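Local structure of hydratase ChsH2 (Mycobacterium tuberculosis SUMu008, 4W78) at the interface of chains A and B. The protein works together with ChsH1 as a MaoC-like enoyl-CoA hydratase in the cholesterol catabolism of Mycobacterium tuberculosis. Numbering follows the deposited sequence. Chains: chain A/B, Hydratase ChsH2.

Contact 1: the interface of chains A and B. Residues chain A 32, 35-36, 38; chain B 17-18, 37, 87.
This is a polar, hydrated part of the two-fold ChsH2-ChsH2 interface and probably helps hold the subunits together. A:Asp38, near the start of helix 37-42, meets two side chains of chain B. B:Arg37, its chain bent at chi3, brings the guanidinium in end-on and at about a right angle to the aspartate side chain. B:Arg37 NH1 donates to A:Asp38 OD1 at 2.9 Å and B:Arg37 NH2 to A:Asp38 OD2 at 2.8 Å, both almost straight, making a two-pronged salt bridge. The carboxylate carbon and both oxygens sit close to the guanidinium plane, but the carboxylate is turned 40° to it, so both nitrogens come from above the carboxylate plane. B:Tyr87 comes in obliquely with its ring nearly coplanar with the carboxylate (17°), and its phenol OH gives a 2.6 Å hydrogen bond to the anti lone pair of A:Asp38 OD2. Two donors thus grip OD2, which probably keeps the acid deprotonated.

A:Asp36 stretches out with CG anti to its backbone N (chi1 -180°) and crosses B:Pro17 obliquely, OD2 lying 3.4 Å from the pyrrolidine CG. It points tip to tip at B:Tyr87, and water 2 joins A:Asp36 OD2 to the phenol OH. Water 1 bonds the same OD2 and the backbone N and hydroxyl of B:Thr18 in the first turn of helix 17-26, whose N-terminal end may help to steady the charge of A:Asp36.

A:His35 holds CG in the crowded position between backbone N and carbonyl carbon, with the carbonyl O of A:Asp32 over the centre of one ring face. At its edge B:Thr18 OG1 lies in the ring plane, 2.7 Å from A:His35 NE2 in a nearly straight hydrogen bond.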
loop_
_atom_site.group_PDB
_atom_site.type_symbol
_atom_site.label_atom_id
_atom_site.label_comp_id
_atom_site.label_asym_id
_atom_site.label_seq_id
_atom_site.Cartn_x
_atom_site.Cartn_y
_atom_site.Cartn_z
ATOM N N ASP A 32 12.821 0.200 -0.114
ATOM C CA ASP A 32 12.891 1.156 -1.215
ATOM C C ASP A 32 13.097 0.503 -2.585
ATOM O O ASP A 32 12.616 1.004 -3.591
ATOM C CB ASP A 32 13.932 2.267 -0.950
ATOM C CG ASP A 32 15.260 1.738 -0.444
ATOM O OD1 ASP A 32 15.589 0.552 -0.674
ATOM O OD2 ASP A 32 15.990 2.537 0.188
ATOM N N HIS A 35 9.990 0.142 -4.996
ATOM C CA HIS A 35 9.173 1.260 -5.490
ATOM C C HIS A 35 9.966 2.530 -5.796
ATOM O O HIS A 35 9.388 3.525 -6.222
ATOM C CB HIS A 35 8.067 1.602 -4.487
ATOM C CG HIS A 35 8.597 2.131 -3.189
ATOM N ND1 HIS A 35 8.719 1.345 -2.064
ATOM C CD2 HIS A 35 9.073 3.352 -2.846
ATOM C CE1 HIS A 35 9.252 2.056 -1.088
ATOM N NE2 HIS A 35 9.485 3.275 -1.539
ATOM N N ASP A 36 11.271 2.506 -5.561
ATOM C CA ASP A 36 12.107 3.685 -5.768
ATOM C C ASP A 36 13.248 3.264 -6.689
ATOM O O ASP A 36 14.191 2.603 -6.265
ATOM C CB ASP A 36 12.633 4.204 -4.414
ATOM C CG ASP A 36 13.514 5.451 -4.530
ATOM O OD1 ASP A 36 14.028 5.763 -5.632
ATOM O OD2 ASP A 36 13.725 6.114 -3.490
ATOM N N ASP A 38 15.591 4.988 -8.097
ATOM C CA ASP A 38 16.897 5.566 -7.800
ATOM C C ASP A 38 17.593 4.792 -6.693
ATOM O O ASP A 38 18.798 4.601 -6.747
ATOM C CB ASP A 38 16.780 7.046 -7.445
ATOM C CG ASP A 38 16.322 7.889 -8.621
ATOM O OD1 ASP A 38 16.510 7.454 -9.776
ATOM O OD2 ASP A 38 15.793 8.998 -8.390
ATOM N N PRO B 17 10.845 9.505 -2.879
ATOM C CA PRO B 17 9.889 8.626 -3.565
ATOM C C PRO B 17 9.076 7.756 -2.611
ATOM O O PRO B 17 7.890 7.541 -2.872
ATOM C CB PRO B 17 10.793 7.784 -4.474
ATOM C CG PRO B 17 11.939 8.688 -4.767
ATOM C CD PRO B 17 12.184 9.445 -3.494
ATOM N N THR B 18 9.672 7.285 -1.516
ATOM C CA THR B 18 8.890 6.498 -0.559
ATOM C C THR B 18 7.686 7.275 -0.010
ATOM O O THR B 18 6.589 6.729 0.094
ATOM C CB THR B 18 9.770 5.975 0.584
ATOM O OG1 THR B 18 10.764 5.103 0.027
ATOM C CG2 THR B 18 8.945 5.211 1.588
ATOM N N ARG B 37 7.660 6.663 -12.627
ATOM C CA ARG B 37 8.350 7.804 -13.212
ATOM C C ARG B 37 8.167 7.867 -14.730
ATOM O O ARG B 37 7.977 8.940 -15.302
ATOM C CB ARG B 37 9.834 7.759 -12.852
ATOM C CG ARG B 37 10.706 8.685 -13.690
ATOM C CD ARG B 37 12.163 8.565 -13.274
ATOM N NE ARG B 37 12.384 9.173 -11.963
ATOM C CZ ARG B 37 13.461 8.967 -11.208
ATOM N NH1 ARG B 37 14.419 8.137 -11.591
ATOM N NH2 ARG B 37 13.557 9.575 -10.032
ATOM N N TYR B 87 11.977 14.480 -4.470
ATOM C CA TYR B 87 13.163 15.186 -3.969
ATOM C C TYR B 87 12.968 16.661 -3.661
ATOM O O TYR B 87 13.884 17.310 -3.146
ATOM C CB TYR B 87 14.394 14.970 -4.856
ATOM C CG TYR B 87 14.639 13.513 -5.137
ATOM C CD1 TYR B 87 14.937 12.631 -4.110
ATOM C CD2 TYR B 87 14.555 13.020 -6.431
ATOM C CE1 TYR B 87 15.162 11.287 -4.366
ATOM C CE2 TYR B 87 14.770 11.680 -6.703
ATOM C CZ TYR B 87 15.067 10.818 -5.666
ATOM O OH TYR B 87 15.292 9.489 -5.929
HETATM O O HOH W 1 12.707 6.724 -1.116
HETATM O O HOH W 2 15.777 7.941 -3.762
#

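Contact 2: the interface of chains A and B. Residues chain A 17-18, 21-22, 25, 35; chain B 21-22, 25, 30, 35.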
loop_
_atom_site.group_PDB
_atom_site.type_symbol
_atom_site.label_atom_id
_atom_site.label_comp_id
_atom_site.label_asym_id
_atom_site.label_seq_id
_atom_site.Cartn_x
_atom_site.Cartn_y
_atom_site.Cartn_z
ATOM N N PRO A 17 5.594 -1.228 -13.687
ATOM C CA PRO A 17 5.872 -0.600 -12.397
ATOM C C PRO A 17 4.663 -0.616 -11.469
ATOM O O PRO A 17 4.880 -0.843 -10.277
ATOM C CB PRO A 17 6.285 0.820 -12.780
ATOM C CG PRO A 17 6.972 0.605 -14.125
ATOM C CD PRO A 17 6.069 -0.393 -14.806
ATOM N N THR A 18 3.445 -0.416 -11.972
ATOM C CA THR A 18 2.272 -0.476 -11.094
ATOM C C THR A 18 2.130 -1.835 -10.413
ATOM O O THR A 18 1.819 -1.904 -9.215
ATOM C CB THR A 18 0.989 -0.102 -11.839
ATOM O OG1 THR A 18 1.126 1.237 -12.334
ATOM C CG2 THR A 18 -0.239 -0.207 -10.911
ATOM N N VAL A 21 5.050 -2.089 -7.650
ATOM C CA VAL A 21 4.803 -1.207 -6.514
ATOM C C VAL A 21 3.569 -1.627 -5.712
ATOM O O VAL A 21 3.624 -1.720 -4.462
ATOM C CB VAL A 21 4.658 0.235 -7.007
ATOM C CG1 VAL A 21 4.203 1.165 -5.886
ATOM C CG2 VAL A 21 5.973 0.744 -7.571
ATOM N N SER A 22 2.456 -1.877 -6.399
ATOM C CA SER A 22 1.214 -2.199 -5.702
ATOM C C SER A 22 1.304 -3.512 -4.941
ATOM O O SER A 22 0.756 -3.617 -3.827
ATOM C CB SER A 22 0.022 -2.202 -6.665
ATOM O OG SER A 22 0.170 -3.221 -7.630
ATOM N N LEU A 25 3.587 -2.988 -1.743
ATOM C CA LEU A 25 2.919 -2.271 -0.660
ATOM C C LEU A 25 1.719 -3.033 -0.102
ATOM O O LEU A 25 1.432 -2.937 1.104
ATOM C CB LEU A 25 2.565 -0.833 -1.054
ATOM C CG LEU A 25 3.694 0.156 -0.750
ATOM C CD1 LEU A 25 4.939 -0.115 -1.591
ATOM C CD2 LEU A 25 3.232 1.597 -0.954
ATOM N N HIS A 35 9.990 0.142 -4.996
ATOM C CA HIS A 35 9.173 1.260 -5.490
ATOM C C HIS A 35 9.966 2.530 -5.796
ATOM O O HIS A 35 9.388 3.525 -6.222
ATOM C CB HIS A 35 8.067 1.602 -4.487
ATOM C CG HIS A 35 8.597 2.131 -3.189
ATOM N ND1 HIS A 35 8.719 1.345 -2.064
ATOM C CD2 HIS A 35 9.073 3.352 -2.846
ATOM C CE1 HIS A 35 9.252 2.056 -1.088
ATOM N NE2 HIS A 35 9.485 3.275 -1.539
ATOM N N VAL B 21 5.067 7.689 -3.000
ATOM C CA VAL B 21 4.408 6.418 -3.346
ATOM C C VAL B 21 3.517 5.921 -2.214
ATOM O O VAL B 21 2.349 5.564 -2.432
ATOM C CB VAL B 21 5.441 5.353 -3.726
ATOM C CG1 VAL B 21 4.784 4.002 -3.918
ATOM C CG2 VAL B 21 6.193 5.774 -4.992
ATOM N N SER B 22 4.052 5.915 -0.995
ATOM C CA SER B 22 3.292 5.389 0.136
ATOM C C SER B 22 2.045 6.218 0.431
ATOM O O SER B 22 1.007 5.648 0.751
ATOM C CB SER B 22 4.174 5.228 1.381
ATOM O OG SER B 22 4.637 6.478 1.852
ATOM N N LEU B 25 -0.605 5.495 -2.411
ATOM C CA LEU B 25 -1.282 4.203 -2.282
ATOM C C LEU B 25 -2.128 4.100 -1.011
ATOM O O LEU B 25 -3.157 3.424 -1.024
ATOM C CB LEU B 25 -0.325 3.010 -2.437
ATOM C CG LEU B 25 -0.170 2.573 -3.896
ATOM C CD1 LEU B 25 0.446 3.645 -4.787
ATOM C CD2 LEU B 25 0.609 1.282 -3.962
ATOM N N PHE B 30 -4.125 4.856 -7.386
ATOM C CA PHE B 30 -3.186 4.026 -8.129
ATOM C C PHE B 30 -2.819 4.618 -9.478
ATOM O O PHE B 30 -2.256 3.934 -10.333
ATOM C CB PHE B 30 -3.742 2.607 -8.279
ATOM C CG PHE B 30 -3.789 1.857 -6.985
ATOM C CD1 PHE B 30 -4.888 1.960 -6.154
ATOM C CD2 PHE B 30 -2.713 1.066 -6.585
ATOM C CE1 PHE B 30 -4.917 1.287 -4.930
ATOM C CE2 PHE B 30 -2.738 0.389 -5.387
ATOM C CZ PHE B 30 -3.841 0.502 -4.559
ATOM N N HIS B 35 3.589 6.987 -8.918
ATOM C CA HIS B 35 4.546 5.947 -8.539
ATOM C C HIS B 35 5.370 5.396 -9.705
ATOM O O HIS B 35 6.308 4.632 -9.491
ATOM C CB HIS B 35 3.835 4.790 -7.842
ATOM C CG HIS B 35 2.871 4.071 -8.731
ATOM N ND1 HIS B 35 1.518 4.329 -8.708
ATOM C CD2 HIS B 35 3.063 3.130 -9.687
ATOM C CE1 HIS B 35 0.917 3.571 -9.610
ATOM N NE2 HIS B 35 1.832 2.838 -10.221
HETATM O O HOH W 3 8.637 5.373 -7.764
HETATM O O HOH W 4 8.266 3.065 -9.129
#
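CG1 stands anti to the backbone N in both A:Val21 (chi1 172°) and B:Val21 (chi1 173°), so the two methyls point at each other across the two-fold. They meet tip to tip, A:Val21 CG1 to B:Val21 CG1 at 3.5 Å. B:His35 takes the crowded first torsion, CG between backbone N and carbonyl carbon (chi1 64°), which carries its ring to helix 17-26 of chain A. There the hydroxyl OG1 of A:Thr18 sits at the ring edge, in plane, and hydrogen-bonds B:His35 NE2 at 2.7 Å.

One turn beyond the valines, A:Leu25 and B:Leu25 cross at about a right angle with their CD2 methyls 4.0 Å apart. A:Leu25 CD2 rests on B:Ser22 CA and B:Leu25 CD2 on A:Ser22 CA, and B:Leu25 CD2 reaches A:Val21 CG1 obliquely. A:Ser22 folds OG back on its own helix and donates to the carbonyl O of A:Thr18 at 2.6 Å, from above the carbonyl plane; its CB lies against CE2 of the B:Phe30 ring.

Beside the valines, the carbonyl O atoms of A:His35 and B:His35 share two waters: water 3 lies 2.5 Å from A:His35 O, water 4 lies 2.5 Å from B:His35 O, and each also bonds the other carbonyl. The patch packs the two 17-26 helices through an apolar centre of valines and leucines, edged by a Thr-His bond and a pair of waters, and so probably helps to join the two ChsH2 subunits within the ChsH1-ChsH2 complex.

Contact 1 and contact 2 are neighbouring parts of one two-fold symmetric interface, their C-alpha centres about 9 Å apart. Both contain A:His35 and draw on helix 17-26 of chain B: its first turn serves contact 1, its later turns contact 2. Contact 2 packs about the two-fold, with the salt bridge of contact 1 and its twin near one end; the A:His35-B:Thr18 bond recurs inside contact 2 with the chains exchanged. A:His35 directly follows A:His34, which with A:Asp29 binds cadmium, probably from crystallisation, and matches the catalytic Asp-His pair of MaoC-like hydratases. Dimerisation may therefore help to shape the loop carrying the active-site residues.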